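Local coordinates for protein tyrocidine synthetase 3 (Brevibacillus brevis, PDB 2JGP) that probably catalyses peptide bond formation in tyrocidine biosynthesis, as a carrier and condensation domain pair of a nonribosomal peptide synthetase, at residues Q103-I108 / I117-P122; A199-V204 / H221-D226. All coordinates share one frame; numbering follows the deposited sequence.

Interaction 1 of 2, residues Q103-I108 / I117-P122; sequences QKRMYI and ISYNMP
Met106 lies over one face of the Tyr119 ring, and Arg105 stands near the phenol oxygen at the ring's far end. The apolar part comes first. Met106 CG makes a CH-pi contact, 3.9 Å from the centroid of the Tyr119 ring and 20° off the ring normal. The atom sits toward the rim, and its closest ring atom is Tyr119 CE2 at 3.7 Å. Met106 CG is anti to the carbonyl carbon (chi1 -70°), and the chain runs extended from there. This carries SD along the same face, 4.7 Å from the Tyr119 centroid, as a more distant Met-aromatic contact. The helix backbone takes part too: Tyr119 CE1 is 3.8 Å from Met106 O.

The polar part is looser. Arg105 NH1 and Tyr119 OH are 4.0 Å apart, and the guanidinium and ring planes are almost perpendicular (88°). No direct hydrogen bond joins the two segments. A water bridges them: it hydrogen-bonds to Tyr119 OH at 3.0 Å and accepts a weak hydrogen bond from Arg105 NH1.

Within the condensation domain, the contact pins the loop after helix 101-113 back onto that helix. Tyr119 is presented by a type I beta turn from Ile117 to Asn120. At its end, Asn120 and the next residue, Met121, hydrogen-bond to Asp219 of strand 213-220. Met106 also touches His222 and Met370, while Tyr107 packs on strand 152-157.

Interaction 2 of 2, residues A199-V204 / H221-D226; sequences APLIRV and HHSISD
Ile224 chi1 (55°) sets the fit with Leu201: CG1 stands between the backbone N and the carbonyl carbon and meets Leu201 CB at 3.9 Å. His221 CG is anti to the backbone N (chi1 -165°), which leads the imidazole away from Leu201 and toward Ser223. Segment 221-226 reads HHSISD and belongs to the HHxxxDG signature of condensation domains, the motif that marks the active site in this family.

The contact lies at the open end of the hairpin of strands 202-210 and 213-220. Leu201 is the centre of an inverse gamma turn that leads into the first strand. Its carbonyl O accepts the one hydrogen bond across the contact, from His221 N at 3.2 Å. This continues the antiparallel register of Arg203 and Asp219. Side chains pack beside the bond. His221 CB is 4.2 Å from Leu201 CB, and the Ile224 CD1 methyl rests on Leu201 O at 3.9 Å. Phe154 of strand 152-157 touches Leu201, Ser223 and Ile224 in this buried contact.

Further along, Asp226 N-caps helix 227-241 and forms a salt bridge with Arg359. The His221 ring is held at both nitrogens, with Asp110 bonded to NE2. At ND1, Ser223 N donates a bond of 3.1 Å from 29° out of the ring plane, and Ser223 OG shares a second hydrogen bond of 2.8 Å with the same nitrogen.

In the fold
After the N-terminal carrier-domain helices, the chain enters helix 101-113. It then turns back, and interaction 1 closes that short loop before strand 123-129 begins. Interaction 2 comes later and closes the base of the hairpin 202-210/213-220, just ahead of helix 227-241. The two are in series and neither nest nor cross. The centres of interaction 1 and interaction 2 are about 9 Å apart, and the two touch. Tyr119 O probably accepts a hydrogen bond from His222 N, and Gln103 NE2 probably donates one to Ser223 O. Met106 SD packs against the backbone of His222 and Ser223. Helix 101-113, the turn after it and the HHxxxDG loop are thus tied together beside the five-stranded sheet.

Interaction 1 of 2, residues Q103-I108 / I117-P122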
loop_
_atom_site.group_PDB
_atom_site.type_symbol
_atom_site.label_atom_id
_atom_site.label_comp_id
_atom_site.label_asym_id
_atom_site.label_seq_id
_atom_site.Cartn_x
_atom_site.Cartn_y
_atom_site.Cartn_z
ATOM N N GLN A 103 8.399 11.525 -1.296
ATOM C CA GLN A 103 9.403 12.247 -0.502
ATOM C C GLN A 103 9.289 13.765 -0.653
ATOM O O GLN A 103 9.471 14.514 0.318
ATOM C CB GLN A 103 10.806 11.834 -0.920
ATOM C CG GLN A 103 11.274 10.493 -0.405
ATOM C CD GLN A 103 12.692 10.188 -0.846
ATOM O OE1 GLN A 103 13.071 10.463 -1.986
ATOM N NE2 GLN A 103 13.486 9.633 0.059
ATOM N N LYS A 104 9.023 14.225 -1.874
ATOM C CA LYS A 104 8.930 15.661 -2.132
ATOM C C LYS A 104 7.817 16.292 -1.298
ATOM O O LYS A 104 8.009 17.348 -0.697
ATOM C CB LYS A 104 8.699 15.942 -3.616
ATOM C CG LYS A 104 8.685 17.433 -3.969
ATOM C CD LYS A 104 8.711 17.648 -5.461
ATOM C CE LYS A 104 8.780 19.115 -5.812
ATOM N NZ LYS A 104 8.942 19.313 -7.273
ATOM N N ARG A 105 6.661 15.634 -1.263
ATOM C CA ARG A 105 5.513 16.122 -0.496
ATOM C C ARG A 105 5.813 16.159 1.002
ATOM O O ARG A 105 5.510 17.146 1.678
ATOM C CB ARG A 105 4.280 15.256 -0.771
ATOM C CG ARG A 105 3.082 15.594 0.114
ATOM C CD ARG A 105 1.757 15.205 -0.510
ATOM N NE ARG A 105 0.662 15.966 0.100
ATOM C CZ ARG A 105 0.051 15.652 1.243
ATOM N NH1 ARG A 105 0.402 14.568 1.933
ATOM N NH2 ARG A 105 -0.926 16.428 1.700
ATOM N N MET A 106 6.410 15.086 1.517
ATOM C CA MET A 106 6.775 15.015 2.930
ATOM C C MET A 106 7.790 16.089 3.297
ATOM O O MET A 106 7.654 16.736 4.334
ATOM C CB MET A 106 7.331 13.631 3.289
ATOM C CG MET A 106 6.298 12.530 3.276
ATOM S SD MET A 106 7.045 10.953 3.730
ATOM C CE MET A 106 5.664 9.846 3.488
ATOM N N TYR A 107 8.795 16.288 2.447
ATOM C CA TYR A 107 9.805 17.324 2.695
ATOM C C TYR A 107 9.175 18.708 2.814
ATOM O O TYR A 107 9.428 19.434 3.780
ATOM C CB TYR A 107 10.871 17.346 1.591
ATOM C CG TYR A 107 11.993 18.304 1.906
ATOM C CD1 TYR A 107 13.087 17.904 2.674
ATOM C CD2 TYR A 107 11.938 19.630 1.483
ATOM C CE1 TYR A 107 14.109 18.791 2.984
ATOM C CE2 TYR A 107 12.954 20.522 1.783
ATOM C CZ TYR A 107 14.036 20.099 2.539
ATOM O OH TYR A 107 15.037 21.001 2.835
ATOM N N ILE A 108 8.362 19.061 1.821
ATOM C CA ILE A 108 7.710 20.372 1.761
ATOM C C ILE A 108 6.791 20.591 2.964
ATOM O O ILE A 108 6.802 21.662 3.572
ATOM C CB ILE A 108 6.894 20.532 0.457
ATOM C CG1 ILE A 108 7.826 20.590 -0.753
ATOM C CG2 ILE A 108 6.043 21.795 0.502
ATOM C CD1 ILE A 108 7.106 20.506 -2.074
ATOM N N ILE A 117 5.410 15.799 14.682
ATOM C CA ILE A 117 5.825 14.390 14.676
ATOM C C ILE A 117 4.898 13.516 13.818
ATOM O O ILE A 117 4.870 12.293 13.967
ATOM C CB ILE A 117 5.908 13.813 16.121
ATOM C CG1 ILE A 117 4.526 13.782 16.793
ATOM C CG2 ILE A 117 6.880 14.632 16.963
ATOM C CD1 ILE A 117 4.519 13.107 18.147
ATOM N N SER A 118 4.153 14.142 12.910
ATOM C CA SER A 118 3.174 13.418 12.097
ATOM C C SER A 118 3.805 12.424 11.117
ATOM O O SER A 118 3.161 11.449 10.748
ATOM C CB SER A 118 2.286 14.404 11.337
ATOM O OG SER A 118 1.315 13.725 10.558
ATOM N N TYR A 119 5.051 12.668 10.705
ATOM C CA TYR A 119 5.775 11.740 9.827
ATOM C C TYR A 119 6.734 10.814 10.584
ATOM O O TYR A 119 7.559 10.135 9.973
ATOM C CB TYR A 119 6.542 12.496 8.742
ATOM C CG TYR A 119 5.658 13.144 7.702
ATOM C CD1 TYR A 119 5.797 14.489 7.382
ATOM C CD2 TYR A 119 4.691 12.405 7.026
ATOM C CE1 TYR A 119 4.984 15.085 6.418
ATOM C CE2 TYR A 119 3.875 12.989 6.071
ATOM C CZ TYR A 119 4.027 14.322 5.768
ATOM O OH TYR A 119 3.215 14.892 4.816
ATOM N N ASN A 120 6.633 10.791 11.907
ATOM C CA ASN A 120 7.368 9.809 12.694
ATOM C C ASN A 120 6.744 8.422 12.555
ATOM O O ASN A 120 5.549 8.288 12.288
ATOM C CB ASN A 120 7.420 10.218 14.164
ATOM C CG ASN A 120 8.291 11.433 14.388
ATOM O OD1 ASN A 120 8.076 12.481 13.775
ATOM N ND2 ASN A 120 9.293 11.295 15.253
ATOM N N MET A 121 7.578 7.402 12.730
ATOM C CA MET A 121 7.155 6.017 12.688
ATOM C C MET A 121 7.705 5.294 13.914
ATOM O O MET A 121 8.610 4.468 13.791
ATOM C CB MET A 121 7.702 5.349 11.428
ATOM C CG MET A 121 7.202 5.954 10.140
ATOM S SD MET A 121 7.940 5.174 8.695
ATOM C CE MET A 121 7.238 3.531 8.776
ATOM N N PRO A 122 7.183 5.619 15.105
ATOM C CA PRO A 122 7.680 4.984 16.322
ATOM C C PRO A 122 7.146 3.568 16.537
ATOM O O PRO A 122 6.008 3.272 16.175
ATOM C CB PRO A 122 7.164 5.906 17.426
ATOM C CG PRO A 122 5.928 6.498 16.865
ATOM C CD PRO A 122 6.139 6.619 15.390
HETATM O O HOH W 1 0.549 13.596 5.097
#

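Interaction 2 of 2, residues A199-V204 / H221-D226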
loop_
_atom_site.group_PDB
_atom_site.type_symbol
_atom_site.label_atom_id
_atom_site.label_comp_id
_atom_site.label_asym_id
_atom_site.label_seq_id
_atom_site.Cartn_x
_atom_site.Cartn_y
_atom_site.Cartn_z
ATOM N N ALA A 199 21.545 12.690 8.510
ATOM C CA ALA A 199 21.433 11.242 8.527
ATOM C C ALA A 199 22.230 10.713 9.724
ATOM O O ALA A 199 23.212 11.335 10.142
ATOM C CB ALA A 199 21.953 10.647 7.217
ATOM N N PRO A 200 21.805 9.582 10.303
ATOM C CA PRO A 200 20.681 8.733 9.930
ATOM C C PRO A 200 19.344 9.241 10.481
ATOM O O PRO A 200 19.278 9.741 11.613
ATOM C CB PRO A 200 21.042 7.401 10.577
ATOM C CG PRO A 200 21.755 7.793 11.818
ATOM C CD PRO A 200 22.506 9.054 11.488
ATOM N N LEU A 201 18.287 9.103 9.691
ATOM C CA LEU A 201 16.941 9.450 10.144
ATOM C C LEU A 201 16.282 8.266 10.858
ATOM O O LEU A 201 15.122 7.930 10.610
ATOM C CB LEU A 201 16.091 9.937 8.971
ATOM C CG LEU A 201 16.644 11.222 8.355
ATOM C CD1 LEU A 201 16.057 11.469 6.981
ATOM C CD2 LEU A 201 16.399 12.409 9.291
ATOM N N ILE A 202 17.044 7.642 11.749
ATOM C CA ILE A 202 16.539 6.586 12.611
ATOM C C ILE A 202 17.213 6.770 13.955
ATOM O O ILE A 202 18.392 7.136 14.019
ATOM C CB ILE A 202 16.810 5.170 12.031
ATOM C CG1 ILE A 202 16.227 4.086 12.949
ATOM C CG2 ILE A 202 18.302 4.937 11.820
ATOM C CD1 ILE A 202 16.101 2.707 12.296
ATOM N N ARG A 203 16.457 6.550 15.026
ATOM C CA ARG A 203 17.015 6.608 16.374
ATOM C C ARG A 203 16.470 5.457 17.203
ATOM O O ARG A 203 15.372 4.948 16.948
ATOM C CB ARG A 203 16.759 7.963 17.046
ATOM C CG ARG A 203 15.350 8.511 16.920
ATOM C CD ARG A 203 15.192 9.799 17.729
ATOM N NE ARG A 203 15.764 10.975 17.063
ATOM C CZ ARG A 203 15.076 12.023 16.608
ATOM N NH1 ARG A 203 13.760 12.095 16.740
ATOM N NH2 ARG A 203 15.714 13.022 16.016
ATOM N N VAL A 204 17.271 5.027 18.170
ATOM C CA VAL A 204 16.954 3.846 18.954
ATOM C C VAL A 204 17.285 4.109 20.419
ATOM O O VAL A 204 18.359 4.620 20.738
ATOM C CB VAL A 204 17.739 2.621 18.436
ATOM C CG1 VAL A 204 17.361 1.352 19.210
ATOM C CG2 VAL A 204 17.484 2.427 16.947
ATOM N N HIS A 221 11.981 8.511 10.209
ATOM C CA HIS A 221 11.170 9.466 9.489
ATOM C C HIS A 221 10.546 8.801 8.263
ATOM O O HIS A 221 11.202 8.033 7.569
ATOM C CB HIS A 221 11.999 10.677 9.080
ATOM C CG HIS A 221 11.167 11.840 8.654
ATOM N ND1 HIS A 221 10.739 12.008 7.355
ATOM C CD2 HIS A 221 10.645 12.871 9.360
ATOM C CE1 HIS A 221 10.008 13.104 7.274
ATOM N NE2 HIS A 221 9.936 13.647 8.476
ATOM N N HIS A 222 9.276 9.106 8.006
ATOM C CA HIS A 222 8.521 8.417 6.951
ATOM C C HIS A 222 9.050 8.688 5.536
ATOM O O HIS A 222 8.688 7.974 4.598
ATOM C CB HIS A 222 7.026 8.770 7.024
ATOM C CG HIS A 222 6.123 7.639 6.628
ATOM N ND1 HIS A 222 6.353 6.862 5.513
ATOM C CD2 HIS A 222 5.001 7.146 7.206
ATOM C CE1 HIS A 222 5.401 5.951 5.410
ATOM N NE2 HIS A 222 4.575 6.093 6.431
ATOM N N SER A 223 9.898 9.704 5.380
ATOM C CA SER A 223 10.524 10.016 4.083
ATOM C C SER A 223 11.522 8.954 3.611
ATOM O O SER A 223 11.869 8.909 2.426
ATOM C CB SER A 223 11.232 11.376 4.141
ATOM O OG SER A 223 12.269 11.364 5.111
ATOM N N ILE A 224 11.996 8.114 4.527
ATOM C CA ILE A 224 12.975 7.063 4.191
ATOM C C ILE A 224 12.501 5.648 4.550
ATOM O O ILE A 224 13.285 4.696 4.568
ATOM C CB ILE A 224 14.378 7.386 4.795
ATOM C CG1 ILE A 224 14.336 7.632 6.306
ATOM C CG2 ILE A 224 14.957 8.614 4.122
ATOM C CD1 ILE A 224 14.071 6.411 7.132
ATOM N N SER A 225 11.206 5.501 4.808
ATOM C CA SER A 225 10.661 4.213 5.219
ATOM C C SER A 225 9.166 4.113 4.929
ATOM O O SER A 225 8.557 5.059 4.423
ATOM C CB SER A 225 10.942 3.990 6.707
ATOM O OG SER A 225 10.687 2.658 7.089
ATOM N N ASP A 226 8.606 2.937 5.201
ATOM C CA ASP A 226 7.161 2.719 5.212
ATOM C C ASP A 226 6.849 1.425 5.972
ATOM O O ASP A 226 7.761 0.777 6.508
ATOM C CB ASP A 226 6.539 2.759 3.789
ATOM C CG ASP A 226 7.029 1.653 2.877
ATOM O OD1 ASP A 226 7.688 0.706 3.355
ATOM O OD2 ASP A 226 6.721 1.732 1.658
#